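Local atomic coordinates of CD180 antigen (Mus musculus, PDB entry 3T6Q), a protein that may cooperate with MD-1 and TLR4 in the innate immune response of B cells to bacterial lipopolysaccharide, leading to NF-kappa-B activation. Residues A[25-30]-A[51-56]. Sequence-based numbering, arbitrary orientation.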
ATOM      1  N   ASN A  25      -8.278  20.759  12.722  1.00 30.85           N
ATOM      2  CA  ASN A  25      -9.297  20.352  11.751  1.00 30.40           C
ATOM      3  C   ASN A  25      -9.568  21.423  10.715  1.00 29.37           C
ATOM      4  O   ASN A  25     -10.336  21.207   9.790  1.00 29.28           O
ATOM      5  CB  ASN A  25     -10.618  20.014  12.443  1.00 39.18           C
ATOM      6  CG  ASN A  25     -10.481  18.898  13.456  1.00 49.20           C
ATOM      7  OD1 ASN A  25      -9.921  17.848  13.166  1.00 45.04           O
ATOM      8  ND2 ASN A  25     -11.021  19.112  14.651  1.00 51.48           N
ATOM      9  N   GLU A  26      -8.883  22.553  10.826  1.00 28.64           N
ATOM     10  CA  GLU A  26      -9.028  23.631   9.841  1.00 36.01           C
ATOM     11  C   GLU A  26      -7.843  24.558   9.995  1.00 30.68           C
ATOM     12  O   GLU A  26      -7.142  24.516  11.007  1.00 30.82           O
ATOM     13  CB  GLU A  26     -10.329  24.415  10.088  1.00 35.15           C
ATOM     14  CG  GLU A  26     -10.386  25.062  11.464  1.00 46.19           C
ATOM     15  CD  GLU A  26     -11.712  25.769  11.745  1.00 59.77           C
ATOM     16  OE1 GLU A  26     -11.692  26.795  12.463  1.00 59.41           O
ATOM     17  OE2 GLU A  26     -12.774  25.312  11.254  1.00 57.38           O
ATOM     18  N   ILE A  27      -7.632  25.431   9.023  1.00 33.11           N
ATOM     19  CA  ILE A  27      -6.557  26.413   9.145  1.00 35.94           C
ATOM     20  C   ILE A  27      -6.926  27.444  10.212  1.00 35.64           C
ATOM     21  O   ILE A  27      -8.017  27.986  10.167  1.00 38.38           O
ATOM     22  CB  ILE A  27      -6.308  27.097   7.791  1.00 40.12           C
ATOM     23  CG1 ILE A  27      -5.640  26.108   6.863  1.00 43.39           C
ATOM     24  CG2 ILE A  27      -5.433  28.340   7.944  1.00 37.79           C
ATOM     25  CD1 ILE A  27      -5.786  26.502   5.424  1.00 56.77           C
ATOM     26  N   PRO A  28      -6.033  27.701  11.182  1.00 38.48           N
ATOM     27  CA  PRO A  28      -6.419  28.619  12.250  1.00 40.97           C
ATOM     28  C   PRO A  28      -6.726  30.027  11.740  1.00 47.28           C
ATOM     29  O   PRO A  28      -6.061  30.538  10.824  1.00 44.72           O
ATOM     30  CB  PRO A  28      -5.194  28.627  13.154  1.00 40.46           C
ATOM     31  CG  PRO A  28      -4.617  27.259  12.970  1.00 41.75           C
ATOM     32  CD  PRO A  28      -4.779  26.999  11.506  1.00 42.14           C
ATOM     33  N   GLY A  29      -7.753  30.640  12.317  1.00 42.49           N
ATOM     34  CA  GLY A  29      -8.165  31.972  11.896  1.00 41.53           C
ATOM     35  C   GLY A  29      -7.094  33.003  12.186  1.00 42.17           C
ATOM     36  O   GLY A  29      -7.037  34.026  11.527  1.00 43.78           O
ATOM     37  N   THR A  30      -6.230  32.726  13.157  1.00 41.04           N
ATOM     38  CA  THR A  30      -5.141  33.642  13.494  1.00 46.62           C
ATOM     39  C   THR A  30      -3.952  33.671  12.518  1.00 46.05           C
ATOM     40  O   THR A  30      -3.047  34.484  12.702  1.00 45.72           O
ATOM     41  CB  THR A  30      -4.585  33.376  14.912  1.00 50.48           C
ATOM     42  OG1 THR A  30      -4.145  32.017  15.012  1.00 58.08           O
ATOM     43  CG2 THR A  30      -5.645  33.647  15.980  1.00 59.30           C
ATOM     44  N   THR A  51     -13.180  25.317   0.246  1.00 27.29           N
ATOM     45  CA  THR A  51     -13.157  26.256   1.364  1.00 28.58           C
ATOM     46  C   THR A  51     -11.968  26.114   2.338  1.00 32.05           C
ATOM     47  O   THR A  51     -11.756  26.965   3.221  1.00 28.17           O
ATOM     48  CB  THR A  51     -14.442  26.120   2.194  1.00 33.04           C
ATOM     49  OG1 THR A  51     -14.636  24.732   2.481  1.00 36.45           O
ATOM     50  CG2 THR A  51     -15.660  26.630   1.395  1.00 31.28           C
ATOM     51  N   THR A  52     -11.204  25.037   2.218  1.00 27.46           N
ATOM     52  CA  THR A  52     -10.197  24.744   3.238  1.00 25.72           C
ATOM     53  C   THR A  52      -9.065  25.776   3.279  1.00 22.51           C
ATOM     54  O   THR A  52      -8.644  26.219   4.363  1.00 25.43           O
ATOM     55  CB  THR A  52      -9.589  23.349   2.993  1.00 24.78           C
ATOM     56  OG1 THR A  52     -10.662  22.395   2.896  1.00 23.09           O
ATOM     57  CG2 THR A  52      -8.613  23.004   4.126  1.00 25.28           C
ATOM     58  N   PHE A  53      -8.574  26.165   2.100  1.00 23.57           N
ATOM     59  CA  PHE A  53      -7.353  27.006   2.031  1.00 25.87           C
ATOM     60  C   PHE A  53      -7.605  28.381   1.362  1.00 31.01           C
ATOM     61  O   PHE A  53      -6.657  29.150   1.143  1.00 26.01           O
ATOM     62  CB  PHE A  53      -6.242  26.253   1.241  1.00 22.06           C
ATOM     63  CG  PHE A  53      -5.863  24.886   1.826  1.00 24.70           C
ATOM     64  CD1 PHE A  53      -6.134  23.715   1.114  1.00 28.16           C
ATOM     65  CD2 PHE A  53      -5.227  24.776   3.061  1.00 25.74           C
ATOM     66  CE1 PHE A  53      -5.808  22.473   1.643  1.00 24.82           C
ATOM     67  CE2 PHE A  53      -4.890  23.509   3.610  1.00 23.78           C
ATOM     68  CZ  PHE A  53      -5.180  22.372   2.896  1.00 23.98           C
ATOM     69  N   SER A  54      -8.858  28.675   1.005  1.00 29.17           N
ATOM     70  CA  SER A  54      -9.128  29.766   0.042  1.00 34.29           C
ATOM     71  C   SER A  54      -8.644  31.163   0.457  1.00 32.17           C
ATOM     72  O   SER A  54      -8.363  31.978  -0.413  1.00 32.76           O
ATOM     73  CB  SER A  54     -10.605  29.800  -0.403  1.00 40.62           C
ATOM     74  OG  SER A  54     -11.429  29.970   0.724  1.00 41.16           O
ATOM     75  N   ARG A  55      -8.485  31.444   1.751  1.00 28.46           N
ATOM     76  CA  ARG A  55      -7.971  32.770   2.103  1.00 31.65           C
ATOM     77  C   ARG A  55      -6.434  32.927   2.048  1.00 34.70           C
ATOM     78  O   ARG A  55      -5.929  34.052   2.011  1.00 28.84           O
ATOM     79  CB  ARG A  55      -8.560  33.256   3.427  1.00 32.89           C
ATOM     80  CG  ARG A  55      -7.972  32.599   4.632  1.00 38.50           C
ATOM     81  CD  ARG A  55      -8.505  33.277   5.867  1.00 41.58           C
ATOM     82  NE  ARG A  55      -7.968  32.645   7.052  1.00 38.75           N
ATOM     83  CZ  ARG A  55      -6.834  32.999   7.631  1.00 40.03           C
ATOM     84  NH1 ARG A  55      -6.426  32.352   8.709  1.00 38.64           N
ATOM     85  NH2 ARG A  55      -6.120  33.998   7.130  1.00 34.51           N
ATOM     86  N   LEU A  56      -5.694  31.804   2.009  1.00 30.66           N
ATOM     87  CA  LEU A  56      -4.221  31.815   1.994  1.00 32.20           C
ATOM     88  C   LEU A  56      -3.698  31.925   0.546  1.00 33.57           C
ATOM     89  O   LEU A  56      -3.147  30.971  -0.054  1.00 29.43           O
ATOM     90  CB  LEU A  56      -3.652  30.583   2.741  1.00 28.52           C
ATOM     91  CG  LEU A  56      -4.102  30.476   4.192  1.00 32.31           C
ATOM     92  CD1 LEU A  56      -3.430  29.294   4.902  1.00 29.47           C
ATOM     93  CD2 LEU A  56      -3.872  31.770   4.988  1.00 29.85           C
TER
HETATM   94  O   HOH W   1      -9.476  25.480   6.979  1.00 35.00           O
HETATM   95  O   HOH W   2      -8.669  30.107   8.196  1.00 50.44           O
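Ile27 and Arg55 reach across between two neighbouring loops, Ile27 from 25-30 and Arg55 from 51-56. From CB, whose bond from CA points at 51-56, the Ile27 side chain forks. One branch, CG2, sits anti to the backbone N and lies 3.8 Å from Leu56 CD1. The other, CG1, stands beside the backbone N (chi1 -72°) and carries CD1, which comes obliquely to the Phe53 ring, 3.6 Å from its CE2; the still shorter approach to CD2 is doubtful. Ile27 CD1 also lies beside Thr52 O, 3.1 Å away. Ile27 CD1 is 3.7 Å from Leu56 CD1, and these two side chains come tip to tip, whereas Ile27 and Phe53 cross at about a right angle. Thr52 CG2 covers one face of the Phe53 ring, 3.6 Å above its centre, and the ring of Phe77, in the second repeat, meets that of Phe53 with the planes about 10° apart. This is the N-terminal end of a leucine-rich-repeat solenoid: 25-30 belongs to the LRRNT cap, and 51-56 ends the first repeat, in the loop between strands 47-48 and 61-63, where a type I turn from Phe53 to Leu56 closes through Leu56 N to Phe53 O. The backbone of Ile27 is joined to the repeat through two waters. One accepts from Ile27 N and donates to Thr52 O, both at 2.8 Å; the other donates to Ile27 O and takes a 2.9 Å hydrogen bond from Arg55 NE. The Arg55 chain is extended from CG to NE; beyond it, NH1 lies 2.8 Å from Pro28 O, at the edge of the guanidinium, while Leu56 CD2 packs on one face. NH2 is hydrogen-bonded to Leu31 O and Asn33 OD1, further along the cap.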